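Local coordinates for Serine/threonine-protein phosphatase 2A regulatory subunit B'' subunit alpha (Homo sapiens, PDB 4I5J), which serves as a calcium-binding EF-hand regulatory subunit of protein phosphatase 2A, and might modulate the substrate selectivity, catalytic activity and cellular location of the enzyme, at residues A145-S148 / R149-E152; E183-K186 / R187-T190; V206-M209 / Y210-E213; F215-E218 / Q219-M223; A263-F266 / Y267-F271. All coordinates share one frame; numbering follows the deposited sequence.

Interaction 1. Residues A145-S148 / R149-E152; sequences ASSS and RIIE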
loop_
_atom_site.group_PDB
_atom_site.type_symbol
_atom_site.label_atom_id
_atom_site.label_comp_id
_atom_site.label_asym_id
_atom_site.label_seq_id
_atom_site.Cartn_x
_atom_site.Cartn_y
_atom_site.Cartn_z
ATOM N N ALA A 145 -5.347 -12.659 9.369
ATOM C CA ALA A 145 -6.146 -12.486 8.162
ATOM C C ALA A 145 -5.355 -12.845 6.904
ATOM O O ALA A 145 -5.934 -13.297 5.915
ATOM C CB ALA A 145 -6.674 -11.065 8.068
ATOM N N SER A 146 -4.035 -12.649 6.957
ATOM C CA SER A 146 -3.146 -12.927 5.828
ATOM C C SER A 146 -2.354 -14.224 6.013
ATOM O O SER A 146 -1.989 -14.588 7.138
ATOM C CB SER A 146 -2.199 -11.748 5.596
ATOM O OG SER A 146 -2.922 -10.584 5.232
ATOM N N SER A 147 -2.094 -14.917 4.901
ATOM C CA SER A 147 -1.412 -16.209 4.929
ATOM C C SER A 147 0.082 -16.060 5.157
ATOM O O SER A 147 0.676 -15.052 4.761
ATOM C CB SER A 147 -1.658 -16.964 3.613
ATOM O OG SER A 147 -0.874 -16.444 2.547
ATOM N N SER A 148 0.710 -17.068 5.755
ATOM C CA SER A 148 2.148 -16.996 5.983
ATOM C C SER A 148 2.939 -16.868 4.679
ATOM O O SER A 148 4.073 -16.361 4.671
ATOM C CB SER A 148 2.641 -18.214 6.749
ATOM O OG SER A 148 2.919 -19.278 5.860
ATOM N N ARG A 149 2.362 -17.352 3.582
ATOM C CA ARG A 149 3.066 -17.301 2.314
ATOM C C ARG A 149 3.039 -15.899 1.695
ATOM O O ARG A 149 4.044 -15.433 1.166
ATOM C CB ARG A 149 2.551 -18.370 1.346
ATOM C CG ARG A 149 3.197 -19.729 1.613
ATOM C CD ARG A 149 2.519 -20.900 0.865
ATOM N NE ARG A 149 3.179 -22.156 1.229
ATOM C CZ ARG A 149 2.894 -23.349 0.718
ATOM N NH1 ARG A 149 1.952 -23.482 -0.201
ATOM N NH2 ARG A 149 3.568 -24.412 1.124
ATOM N N ILE A 150 1.900 -15.226 1.770
ATOM C CA ILE A 150 1.857 -13.842 1.316
ATOM C C ILE A 150 2.734 -12.946 2.228
ATOM O O ILE A 150 3.453 -12.087 1.737
ATOM C CB ILE A 150 0.399 -13.323 1.181
ATOM C CG1 ILE A 150 0.320 -12.245 0.101
ATOM C CG2 ILE A 150 -0.188 -12.900 2.549
ATOM C CD1 ILE A 150 0.583 -12.792 -1.335
ATOM N N ILE A 151 2.736 -13.201 3.531
ATOM C CA ILE A 151 3.537 -12.392 4.461
ATOM C C ILE A 151 5.028 -12.572 4.172
ATOM O O ILE A 151 5.787 -11.606 4.125
ATOM C CB ILE A 151 3.235 -12.735 5.943
ATOM C CG1 ILE A 151 1.772 -12.422 6.299
ATOM C CG2 ILE A 151 4.196 -12.013 6.877
ATOM C CD1 ILE A 151 1.375 -10.980 6.179
ATOM N N GLU A 152 5.433 -13.814 3.945
ATOM C CA GLU A 152 6.797 -14.115 3.533
ATOM C C GLU A 152 7.143 -13.346 2.260
ATOM O O GLU A 152 8.252 -12.821 2.118
ATOM C CB GLU A 152 6.966 -15.631 3.334
ATOM C CG GLU A 152 8.357 -16.086 2.946
ATOM C CD GLU A 152 8.489 -17.609 2.978
ATOM O OE1 GLU A 152 7.510 -18.292 3.365
ATOM O OE2 GLU A 152 9.569 -18.125 2.614
#
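S147 and I150 meet at the start of helix 148-154, a worked example of how a serine closes the first turn of a helix. Three hydrogen bonds carry the polar part. S147 is the N-cap: its OG lies 3.1 Å from I150 N, and the N-H points almost straight at it, at 168°. The hydroxyl gets there because chi1 of 76° tucks OG between the backbone N and the carbonyl carbon. The carbonyl O of the same residue takes the N-H of I151 at 3.0 Å, and S148 O takes that of E152. Apolar contacts fill in beside these bonds. The CB of S146 meets the terminal methyl of I151, CD1, at 3.7 Å, and is close to CG2 of I150, a methyl 3.6 Å from S147 OG. Helix 209-226 supplies further partners: S148 OG and R149 N each bond to an oxygen of E218, while R149 NH1 bonds to Y214 O and forms a salt bridge with E217, its guanidinium making a cation-pi contact with Y214. The cap lies within the EF-hand domain pair, and I150 is wedged among F215 of helix 209-226, W195, C198 and M199 of helix 189-199, and F271 of helix 263-271.

Interaction 2. Residues E183-K186 / R187-T190; sequences EEDK and RNPT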
loop_
_atom_site.group_PDB
_atom_site.type_symbol
_atom_site.label_atom_id
_atom_site.label_comp_id
_atom_site.label_asym_id
_atom_site.label_seq_id
_atom_site.Cartn_x
_atom_site.Cartn_y
_atom_site.Cartn_z
ATOM N N GLU A 183 -3.688 -3.450 2.635
ATOM C CA GLU A 183 -4.423 -4.562 3.215
ATOM C C GLU A 183 -5.890 -4.170 3.417
ATOM O O GLU A 183 -6.804 -4.967 3.194
ATOM C CB GLU A 183 -3.766 -5.011 4.521
ATOM C CG GLU A 183 -4.180 -6.403 4.988
ATOM C CD GLU A 183 -5.345 -6.350 5.946
ATOM O OE1 GLU A 183 -5.822 -7.429 6.361
ATOM O OE2 GLU A 183 -5.778 -5.226 6.290
ATOM N N GLU A 184 -6.112 -2.917 3.778
ATOM C CA GLU A 184 -7.463 -2.439 4.035
ATOM C C GLU A 184 -8.228 -2.048 2.779
ATOM O O GLU A 184 -9.450 -2.159 2.744
ATOM C CB GLU A 184 -7.419 -1.270 5.017
ATOM C CG GLU A 184 -6.705 -1.648 6.305
ATOM C CD GLU A 184 -6.951 -0.670 7.442
ATOM O OE1 GLU A 184 -7.157 0.539 7.165
ATOM O OE2 GLU A 184 -6.940 -1.118 8.614
ATOM N N ASP A 185 -7.508 -1.590 1.757
ATOM C CA ASP A 185 -8.143 -1.131 0.523
ATOM C C ASP A 185 -7.572 -1.825 -0.712
ATOM O O ASP A 185 -6.590 -1.361 -1.276
ATOM C CB ASP A 185 -7.941 0.381 0.384
ATOM C CG ASP A 185 -8.554 0.935 -0.891
ATOM O OD1 ASP A 185 -9.338 0.203 -1.548
ATOM O OD2 ASP A 185 -8.260 2.112 -1.225
ATOM N N LYS A 186 -8.180 -2.916 -1.163
ATOM C CA LYS A 186 -7.663 -3.571 -2.362
ATOM C C LYS A 186 -8.338 -3.058 -3.635
ATOM O O LYS A 186 -8.384 -3.770 -4.639
ATOM C CB LYS A 186 -7.769 -5.104 -2.273
ATOM C CG LYS A 186 -6.870 -5.760 -1.237
ATOM C CD LYS A 186 -7.007 -7.266 -1.233
ATOM C CE LYS A 186 -6.296 -7.901 -0.036
ATOM N NZ LYS A 186 -6.863 -7.509 1.316
ATOM N N ARG A 187 -8.838 -1.822 -3.620
ATOM C CA ARG A 187 -9.532 -1.307 -4.806
ATOM C C ARG A 187 -8.785 -0.189 -5.487
ATOM O O ARG A 187 -9.132 0.216 -6.586
ATOM C CB ARG A 187 -10.954 -0.868 -4.471
ATOM C CG ARG A 187 -11.731 -1.982 -3.826
ATOM C CD ARG A 187 -13.213 -1.803 -3.957
ATOM N NE ARG A 187 -13.891 -2.729 -3.059
ATOM C CZ ARG A 187 -15.099 -3.232 -3.279
ATOM N NH1 ARG A 187 -15.763 -2.899 -4.374
ATOM N NH2 ARG A 187 -15.637 -4.071 -2.403
ATOM N N ASN A 188 -7.744 0.310 -4.839
ATOM C CA ASN A 188 -6.956 1.347 -5.461
ATOM C C ASN A 188 -5.821 0.719 -6.263
ATOM O O ASN A 188 -5.414 -0.410 -5.992
ATOM C CB ASN A 188 -6.482 2.374 -4.414
ATOM C CG ASN A 188 -5.228 1.962 -3.716
ATOM O OD1 ASN A 188 -4.143 2.036 -4.293
ATOM N ND2 ASN A 188 -5.353 1.544 -2.448
ATOM N N PRO A 189 -5.308 1.431 -7.266
ATOM C CA PRO A 189 -4.329 0.774 -8.143
ATOM C C PRO A 189 -2.964 0.480 -7.492
ATOM O O PRO A 189 -2.266 -0.424 -7.955
ATOM C CB PRO A 189 -4.173 1.772 -9.290
ATOM C CG PRO A 189 -4.532 3.095 -8.680
ATOM C CD PRO A 189 -5.635 2.796 -7.717
ATOM N N THR A 190 -2.574 1.216 -6.451
ATOM C CA THR A 190 -1.304 0.913 -5.809
ATOM C C THR A 190 -1.405 -0.407 -5.069
ATOM O O THR A 190 -0.515 -1.261 -5.148
ATOM C CB THR A 190 -0.860 2.007 -4.824
ATOM O OG1 THR A 190 -0.716 3.245 -5.521
ATOM C CG2 THR A 190 0.484 1.640 -4.206
#
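R187 offers its backbone N to D185 OD1 across 2.9 Å, meeting the oxygen from above the carboxylate plane, 48° out of it. Its CB rests 3.5 Å from the same oxygen, while the rest of the side chain leads away toward H264. The N188 amide goes to the other carboxylate oxygen: ND2 gives a weak bond to D185 OD2 at 3.2 Å, the two flat groups turned 66° apart. D185 reaches both partners because chi1 of 179° sends its carboxylate out opposite the backbone N. This is a tight link between helix 173-184 and helix 189-199 in the EF-hand domain pair, with D185 the first residue to leave helical geometry and N188 the N-cap of the next helix. With D185 replaced by alanine, the N-H of R187 and one bond of the N188 amide would probably lose their acceptor, and the turn would be less firmly fixed. Past P189, T190 N reaches back to N188 OD1 in a weak capping bond of 2.8 Å, and S191 N bonds to the same oxygen.

Interaction 3. Residues V206-M209 / Y210-E213; sequences VLSM and YELE. With CA (calcium ion), chain B.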
loop_
_atom_site.group_PDB
_atom_site.type_symbol
_atom_site.label_atom_id
_atom_site.label_comp_id
_atom_site.label_asym_id
_atom_site.label_seq_id
_atom_site.Cartn_x
_atom_site.Cartn_y
_atom_site.Cartn_z
ATOM N N VAL A 206 3.902 -11.812 -14.695
ATOM C CA VAL A 206 2.612 -12.489 -14.803
ATOM C C VAL A 206 2.434 -13.496 -13.674
ATOM O O VAL A 206 3.413 -13.978 -13.116
ATOM C CB VAL A 206 2.469 -13.258 -16.120
ATOM C CG1 VAL A 206 2.829 -12.359 -17.313
ATOM C CG2 VAL A 206 3.323 -14.524 -16.091
ATOM N N LEU A 207 1.177 -13.818 -13.353
ATOM C CA LEU A 207 0.863 -14.818 -12.347
ATOM C C LEU A 207 0.589 -16.100 -13.100
ATOM O O LEU A 207 -0.369 -16.174 -13.856
ATOM C CB LEU A 207 -0.367 -14.400 -11.527
ATOM C CG LEU A 207 -0.230 -13.027 -10.861
ATOM C CD1 LEU A 207 -1.392 -12.754 -9.921
ATOM C CD2 LEU A 207 1.109 -12.915 -10.133
ATOM N N SER A 208 1.468 -17.082 -12.931
ATOM C CA SER A 208 1.308 -18.374 -13.579
ATOM C C SER A 208 0.436 -19.247 -12.683
ATOM O O SER A 208 0.210 -18.914 -11.507
ATOM C CB SER A 208 2.673 -19.021 -13.771
ATOM O OG SER A 208 3.303 -19.202 -12.503
ATOM N N MET A 209 -0.047 -20.364 -13.217
ATOM C CA MET A 209 -0.981 -21.189 -12.465
ATOM C C MET A 209 -0.296 -21.870 -11.298
ATOM O O MET A 209 -0.948 -22.222 -10.308
ATOM C CB MET A 209 -1.650 -22.230 -13.359
ATOM C CG MET A 209 -2.560 -21.624 -14.399
ATOM S SD MET A 209 -3.175 -22.929 -15.500
ATOM C CE MET A 209 -4.106 -21.974 -16.714
ATOM N N TYR A 210 1.014 -22.057 -11.399
ATOM C CA TYR A 210 1.734 -22.678 -10.300
ATOM C C TYR A 210 2.041 -21.673 -9.191
ATOM O O TYR A 210 2.243 -22.064 -8.049
ATOM C CB TYR A 210 2.995 -23.407 -10.774
ATOM C CG TYR A 210 3.900 -22.606 -11.672
ATOM C CD1 TYR A 210 4.955 -21.876 -11.139
ATOM C CD2 TYR A 210 3.725 -22.606 -13.056
ATOM C CE1 TYR A 210 5.786 -21.153 -11.937
ATOM C CE2 TYR A 210 4.567 -21.872 -13.879
ATOM C CZ TYR A 210 5.596 -21.154 -13.312
ATOM O OH TYR A 210 6.447 -20.415 -14.099
ATOM N N GLU A 211 2.075 -20.384 -9.523
ATOM C CA GLU A 211 2.181 -19.362 -8.476
ATOM C C GLU A 211 0.844 -19.290 -7.749
ATOM O O GLU A 211 0.800 -19.250 -6.521
ATOM C CB GLU A 211 2.601 -18.008 -9.053
ATOM C CG GLU A 211 4.072 -17.987 -9.434
ATOM C CD GLU A 211 4.471 -16.814 -10.318
ATOM O OE1 GLU A 211 3.605 -16.269 -11.035
ATOM O OE2 GLU A 211 5.676 -16.459 -10.319
ATOM N N LEU A 212 -0.249 -19.308 -8.506
ATOM C CA LEU A 212 -1.564 -19.410 -7.894
ATOM C C LEU A 212 -1.702 -20.632 -6.954
ATOM O O LEU A 212 -2.232 -20.512 -5.836
ATOM C CB LEU A 212 -2.665 -19.419 -8.958
ATOM C CG LEU A 212 -2.794 -18.146 -9.806
ATOM C CD1 LEU A 212 -4.051 -18.169 -10.665
ATOM C CD2 LEU A 212 -2.797 -16.931 -8.949
ATOM N N GLU A 213 -1.225 -21.797 -7.390
ATOM C CA GLU A 213 -1.412 -23.007 -6.586
ATOM C C GLU A 213 -0.642 -22.929 -5.283
ATOM O O GLU A 213 -1.114 -23.366 -4.234
ATOM C CB GLU A 213 -0.988 -24.279 -7.332
ATOM C CG GLU A 213 -1.416 -25.549 -6.572
ATOM C CD GLU A 213 -0.768 -26.803 -7.106
ATOM O OE1 GLU A 213 0.116 -26.695 -7.989
ATOM O OE2 GLU A 213 -1.140 -27.895 -6.639
HETATM CA CA CA B . 5.276 -14.964 -12.200
HETATM O O HOH W 1 5.481 -16.945 -13.572
#
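The backbone passes from the end of a calcium-binding loop into helix 209-226, where S208 O receives L212 N at 3.1 Å and M209 O receives E213 N. Side chains lock the junction from both directions. E211, extended beyond CG, turns its carboxylate back to the loop, where OE1 accepts the N-H of S208 at 3.0 Å, on the anti side and 30° out of the carboxylate plane. In return S208 OG, the N-cap, takes a weak bond from E211 N at 3.4 Å and itself gives a weak bond to E211 OE1; together the two residues make a capping box. The same hydroxyl sits over the centre of the Y210 ring, 3.0 Å above its plane, and S208 CB lies over that face as well, a CH-pi contact 3.8 Å from the ring centroid. E211 holds the calcium ion with both oxygens, OE1 and OE2, each 2.4 Å away; V206 O and a water are further ligands. D200, D202 and D204 complete the site of this EF-hand. L207 and L212 pack against F266 of helix 263-271. One carboxylate therefore serves two tasks: the bidentate hold on calcium would draw electron density from E211, while the N-H of S208, together with the calcium, helps to set its rotation, which is consistent with metal binding and the start of the helix being linked through this side chain.

Interaction 4. Residues F215-E218 / Q219-M223; sequences FYEE and QCERM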
loop_
_atom_site.group_PDB
_atom_site.type_symbol
_atom_site.label_atom_id
_atom_site.label_comp_id
_atom_site.label_asym_id
_atom_site.label_seq_id
_atom_site.Cartn_x
_atom_site.Cartn_y
_atom_site.Cartn_z
ATOM N N PHE A 215 0.044 -20.383 -3.388
ATOM C CA PHE A 215 -0.718 -19.676 -2.359
ATOM C C PHE A 215 -1.951 -20.455 -1.971
ATOM O O PHE A 215 -2.299 -20.530 -0.787
ATOM C CB PHE A 215 -1.101 -18.265 -2.817
ATOM C CG PHE A 215 0.076 -17.398 -3.055
ATOM C CD1 PHE A 215 0.790 -16.877 -1.989
ATOM C CD2 PHE A 215 0.494 -17.118 -4.342
ATOM C CE1 PHE A 215 1.907 -16.098 -2.209
ATOM C CE2 PHE A 215 1.607 -16.333 -4.566
ATOM C CZ PHE A 215 2.317 -15.831 -3.511
ATOM N N TYR A 216 -2.625 -21.031 -2.958
ATOM C CA TYR A 216 -3.890 -21.715 -2.666
ATOM C C TYR A 216 -3.691 -22.982 -1.830
ATOM O O TYR A 216 -4.547 -23.351 -1.034
ATOM C CB TYR A 216 -4.715 -21.984 -3.926
ATOM C CG TYR A 216 -6.083 -22.583 -3.618
ATOM C CD1 TYR A 216 -7.044 -21.862 -2.916
ATOM C CD2 TYR A 216 -6.398 -23.875 -3.999
ATOM C CE1 TYR A 216 -8.287 -22.417 -2.620
ATOM C CE2 TYR A 216 -7.639 -24.434 -3.712
ATOM C CZ TYR A 216 -8.575 -23.704 -3.022
ATOM O OH TYR A 216 -9.804 -24.268 -2.737
ATOM N N GLU A 217 -2.540 -23.623 -1.994
ATOM C CA GLU A 217 -2.237 -24.860 -1.286
ATOM C C GLU A 217 -2.000 -24.636 0.209
ATOM O O GLU A 217 -2.211 -25.540 1.009
ATOM C CB GLU A 217 -1.033 -25.550 -1.950
ATOM C CG GLU A 217 -0.971 -27.083 -1.787
ATOM C CD GLU A 217 0.130 -27.480 -0.820
ATOM O OE1 GLU A 217 0.987 -26.605 -0.501
ATOM O OE2 GLU A 217 0.132 -28.648 -0.376
ATOM N N GLU A 218 -1.572 -23.435 0.597
ATOM C CA GLU A 218 -1.509 -23.117 2.026
ATOM C C GLU A 218 -2.904 -22.914 2.580
ATOM O O GLU A 218 -3.203 -23.410 3.657
ATOM C CB GLU A 218 -0.642 -21.890 2.340
ATOM C CG GLU A 218 -0.437 -21.678 3.843
ATOM C CD GLU A 218 0.009 -20.267 4.191
ATOM O OE1 GLU A 218 0.254 -19.475 3.261
ATOM O OE2 GLU A 218 0.113 -19.947 5.395
ATOM N N GLN A 219 -3.757 -22.193 1.853
ATOM C CA GLN A 219 -5.154 -22.042 2.268
ATOM C C GLN A 219 -5.767 -23.441 2.355
ATOM O O GLN A 219 -6.659 -23.697 3.171
ATOM C CB GLN A 219 -5.954 -21.222 1.246
ATOM C CG GLN A 219 -5.340 -19.911 0.821
ATOM C CD GLN A 219 -5.630 -18.788 1.803
ATOM O OE1 GLN A 219 -4.909 -18.615 2.789
ATOM N NE2 GLN A 219 -6.688 -18.007 1.533
ATOM N N CYS A 220 -5.296 -24.356 1.508
ATOM C CA CYS A 220 -5.765 -25.735 1.641
ATOM C C CYS A 220 -5.222 -26.400 2.920
ATOM O O CYS A 220 -6.001 -26.937 3.713
ATOM C CB CYS A 220 -5.483 -26.561 0.390
ATOM S SG CYS A 220 -6.465 -26.006 -1.046
ATOM N N GLU A 221 -3.904 -26.333 3.129
ATOM C CA GLU A 221 -3.292 -26.824 4.364
ATOM C C GLU A 221 -3.985 -26.242 5.595
ATOM O O GLU A 221 -4.075 -26.904 6.623
ATOM C CB GLU A 221 -1.796 -26.497 4.417
ATOM C CG GLU A 221 -0.904 -27.354 3.533
ATOM C CD GLU A 221 0.553 -26.899 3.577
ATOM O OE1 GLU A 221 0.904 -26.082 4.463
ATOM O OE2 GLU A 221 1.341 -27.350 2.719
ATOM N N ARG A 222 -4.477 -25.011 5.478
ATOM C CA ARG A 222 -5.220 -24.360 6.562
ATOM C C ARG A 222 -6.595 -24.997 6.709
ATOM O O ARG A 222 -6.903 -25.596 7.741
ATOM C CB ARG A 222 -5.395 -22.861 6.294
ATOM C CG ARG A 222 -4.344 -21.935 6.919
ATOM C CD ARG A 222 -4.556 -20.493 6.433
ATOM N NE ARG A 222 -3.924 -19.477 7.275
ATOM C CZ ARG A 222 -4.020 -18.166 7.054
ATOM N NH1 ARG A 222 -4.713 -17.726 6.015
ATOM N NH2 ARG A 222 -3.425 -17.296 7.861
ATOM N N MET A 223 -7.417 -24.853 5.674
ATOM C CA MET A 223 -8.760 -25.438 5.651
ATOM C C MET A 223 -8.812 -26.884 6.146
ATOM O O MET A 223 -9.663 -27.232 6.968
ATOM C CB MET A 223 -9.345 -25.351 4.244
ATOM C CG MET A 223 -10.021 -24.032 3.953
ATOM S SD MET A 223 -10.241 -23.814 2.189
ATOM C CE MET A 223 -11.661 -22.717 2.173
#
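Y216 and C220 stand one turn apart on helix 209-226, the helix that leaves the calcium loop of the EF-hand. From CB the tyrosine runs outward; chi1 of -175° swings the ring away from the backbone N and brings one of its faces against the cysteine sulfur. CD2 lies 3.6 Å from C220 SG, CE2 approaches it most closely at 3.3 Å, and CZ follows at 3.7 Å. The sulfur is 3.8 Å from the ring centroid and 29° off the ring normal, a sulfur-aromatic contact over the face. At the tip, OH bonds to L231 O, beyond the helix. C220 N bonds to Y216 O. On another side of the helix E217 and E221 bring their carboxylates together, OE1 of the first and OE2 of the second 3.3 Å apart with the planes 83° from each other. E218 OE2 and R222 NE, 4.5 Å apart, are beyond salt-bridge range, so only a long-range attraction is left; E218 is held instead by S148. The chemistry is thus divided by helix face: sulfur and ring pack, while the crowded acids would probably repel each other less with the basic R149 nearby.

Interaction 5. Residues A263-F266 / Y267-F271; sequences AHIF and YDTFF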
loop_
_atom_site.group_PDB
_atom_site.type_symbol
_atom_site.label_atom_id
_atom_site.label_comp_id
_atom_site.label_asym_id
_atom_site.label_seq_id
_atom_site.Cartn_x
_atom_site.Cartn_y
_atom_site.Cartn_z
ATOM N N ALA A 263 -10.192 -7.468 -8.527
ATOM C CA ALA A 263 -8.891 -7.906 -8.035
ATOM C C ALA A 263 -8.916 -8.273 -6.558
ATOM O O ALA A 263 -8.230 -9.201 -6.134
ATOM C CB ALA A 263 -7.840 -6.844 -8.299
ATOM N N HIS A 264 -9.722 -7.558 -5.777
ATOM C CA HIS A 264 -9.755 -7.774 -4.336
ATOM C C HIS A 264 -10.319 -9.139 -3.983
ATOM O O HIS A 264 -9.895 -9.762 -3.009
ATOM C CB HIS A 264 -10.542 -6.662 -3.626
ATOM C CG HIS A 264 -11.956 -6.520 -4.092
ATOM N ND1 HIS A 264 -12.284 -5.958 -5.310
ATOM C CD2 HIS A 264 -13.129 -6.848 -3.503
ATOM C CE1 HIS A 264 -13.596 -5.960 -5.455
ATOM N NE2 HIS A 264 -14.132 -6.497 -4.373
ATOM N N ILE A 265 -11.274 -9.601 -4.779
ATOM C CA ILE A 265 -11.847 -10.922 -4.571
ATOM C C ILE A 265 -10.826 -12.000 -4.891
ATOM O O ILE A 265 -10.620 -12.924 -4.097
ATOM C CB ILE A 265 -13.097 -11.117 -5.420
ATOM C CG1 ILE A 265 -14.199 -10.179 -4.919
ATOM C CG2 ILE A 265 -13.561 -12.546 -5.347
ATOM C CD1 ILE A 265 -15.504 -10.340 -5.670
ATOM N N PHE A 266 -10.199 -11.871 -6.057
ATOM C CA PHE A 266 -9.081 -12.719 -6.477
ATOM C C PHE A 266 -8.050 -12.829 -5.347
ATOM O O PHE A 266 -7.753 -13.917 -4.848
ATOM C CB PHE A 266 -8.445 -12.088 -7.722
ATOM C CG PHE A 266 -7.310 -12.885 -8.329
ATOM C CD1 PHE A 266 -7.562 -13.941 -9.186
ATOM C CD2 PHE A 266 -5.997 -12.539 -8.083
ATOM C CE1 PHE A 266 -6.525 -14.651 -9.763
ATOM C CE2 PHE A 266 -4.956 -13.250 -8.660
ATOM C CZ PHE A 266 -5.218 -14.299 -9.493
ATOM N N TYR A 267 -7.559 -11.685 -4.890
ATOM C CA TYR A 267 -6.566 -11.654 -3.814
ATOM C C TYR A 267 -6.997 -12.346 -2.501
ATOM O O TYR A 267 -6.242 -13.139 -1.925
ATOM C CB TYR A 267 -6.120 -10.203 -3.557
ATOM C CG TYR A 267 -5.313 -9.603 -4.702
ATOM C CD1 TYR A 267 -5.440 -8.265 -5.041
ATOM C CD2 TYR A 267 -4.410 -10.376 -5.428
ATOM C CE1 TYR A 267 -4.708 -7.714 -6.063
ATOM C CE2 TYR A 267 -3.666 -9.830 -6.465
ATOM C CZ TYR A 267 -3.824 -8.502 -6.783
ATOM O OH TYR A 267 -3.086 -7.938 -7.803
ATOM N N ASP A 268 -8.193 -12.046 -2.017
ATOM C CA ASP A 268 -8.709 -12.701 -0.810
ATOM C C ASP A 268 -8.742 -14.212 -0.968
ATOM O O ASP A 268 -8.373 -14.962 -0.065
ATOM C CB ASP A 268 -10.118 -12.191 -0.478
ATOM C CG ASP A 268 -10.126 -10.739 -0.041
ATOM O OD1 ASP A 268 -9.081 -10.247 0.459
ATOM O OD2 ASP A 268 -11.182 -10.090 -0.197
ATOM N N THR A 269 -9.189 -14.644 -2.137
ATOM C CA THR A 269 -9.326 -16.048 -2.446
ATOM C C THR A 269 -7.986 -16.760 -2.278
ATOM O O THR A 269 -7.949 -17.894 -1.834
ATOM C CB THR A 269 -9.853 -16.205 -3.880
ATOM O OG1 THR A 269 -11.149 -15.600 -3.973
ATOM C CG2 THR A 269 -9.944 -17.655 -4.287
ATOM N N PHE A 270 -6.882 -16.086 -2.600
ATOM C CA PHE A 270 -5.550 -16.706 -2.498
ATOM C C PHE A 270 -4.767 -16.499 -1.213
ATOM O O PHE A 270 -3.814 -17.248 -0.945
ATOM C CB PHE A 270 -4.674 -16.340 -3.699
ATOM C CG PHE A 270 -5.128 -16.985 -4.972
ATOM C CD1 PHE A 270 -5.760 -16.247 -5.962
ATOM C CD2 PHE A 270 -4.970 -18.354 -5.154
ATOM C CE1 PHE A 270 -6.200 -16.858 -7.120
ATOM C CE2 PHE A 270 -5.419 -18.974 -6.298
ATOM C CZ PHE A 270 -6.029 -18.227 -7.290
ATOM N N PHE A 271 -5.124 -15.492 -0.418
ATOM C CA PHE A 271 -4.333 -15.260 0.787
ATOM C C PHE A 271 -5.016 -14.572 1.974
ATOM O O PHE A 271 -4.344 -14.228 2.943
ATOM C CB PHE A 271 -2.992 -14.593 0.453
ATOM C CG PHE A 271 -3.116 -13.234 -0.186
ATOM C CD1 PHE A 271 -3.442 -12.123 0.578
ATOM C CD2 PHE A 271 -2.857 -13.060 -1.533
ATOM C CE1 PHE A 271 -3.535 -10.874 0.005
ATOM C CE2 PHE A 271 -2.951 -11.814 -2.114
ATOM C CZ PHE A 271 -3.294 -10.716 -1.339
#
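F266, Y267 and F270 form an aromatic cluster on helix 263-271, which packs against the helices of the calcium-binding EF-hand. The bump is the rim of F270: its CE1 seats in the hollow between one face of F266 and L212 of helix 209-226, which touches both rings, and stands 3.4 Å above the F266 plane in an edge-to-face pair with the planes at 65°. F266 in turn presents its own edge to the face of Y267, offset, with centroids 5.8 Å apart and CD2 of F266 lying 3.8 Å from Y267 CD2. Chi1 of -177° lets the middle ring serve both neighbours by carrying it opposite the backbone N, whereas Y267 and F270 set theirs opposite the carbonyl carbon. A263 supplies a small shoulder at the far side of Y267, its CB 3.9 Å from CE1. V244 of helix 233-244 closes in on F266, and M199 of helix 189-199 touches Y267 and F270. Replacing F266 with an alanine would probably open a gap between the other two rings, leaving the edge of F270 without the face it meets and Y267 freer to turn. Helical backbone bonds hold the spacing of these rings, Y267 N reaching A263 O at 172°. I265 O accepts twice from T269, from its N and, at 2.7 Å, from its OG1, which comes in above the carbonyl plane.

Interaction 5 is the buried member of the set, aromatic in character, while the other four are partly buried, each with some residues toward the surface, and lean more on polar groups. Interactions 3 and 4 share helix 209-226: near its start the chemistry centres on calcium, and further along on sulfur, ring and carboxylates. Interaction 1 docks on interactions 4 and 5, and interaction 3 packs on interaction 5, so that the aromatic helix 263-271 is common ground for contacts of very different chemistry. Interaction 2 lies away from the calcium site and is a polar turn whose K186 packs on H264 and Y267. Interactions 1, 2 and 3 each contain an N-cap, formed by serine, asparagine and serine.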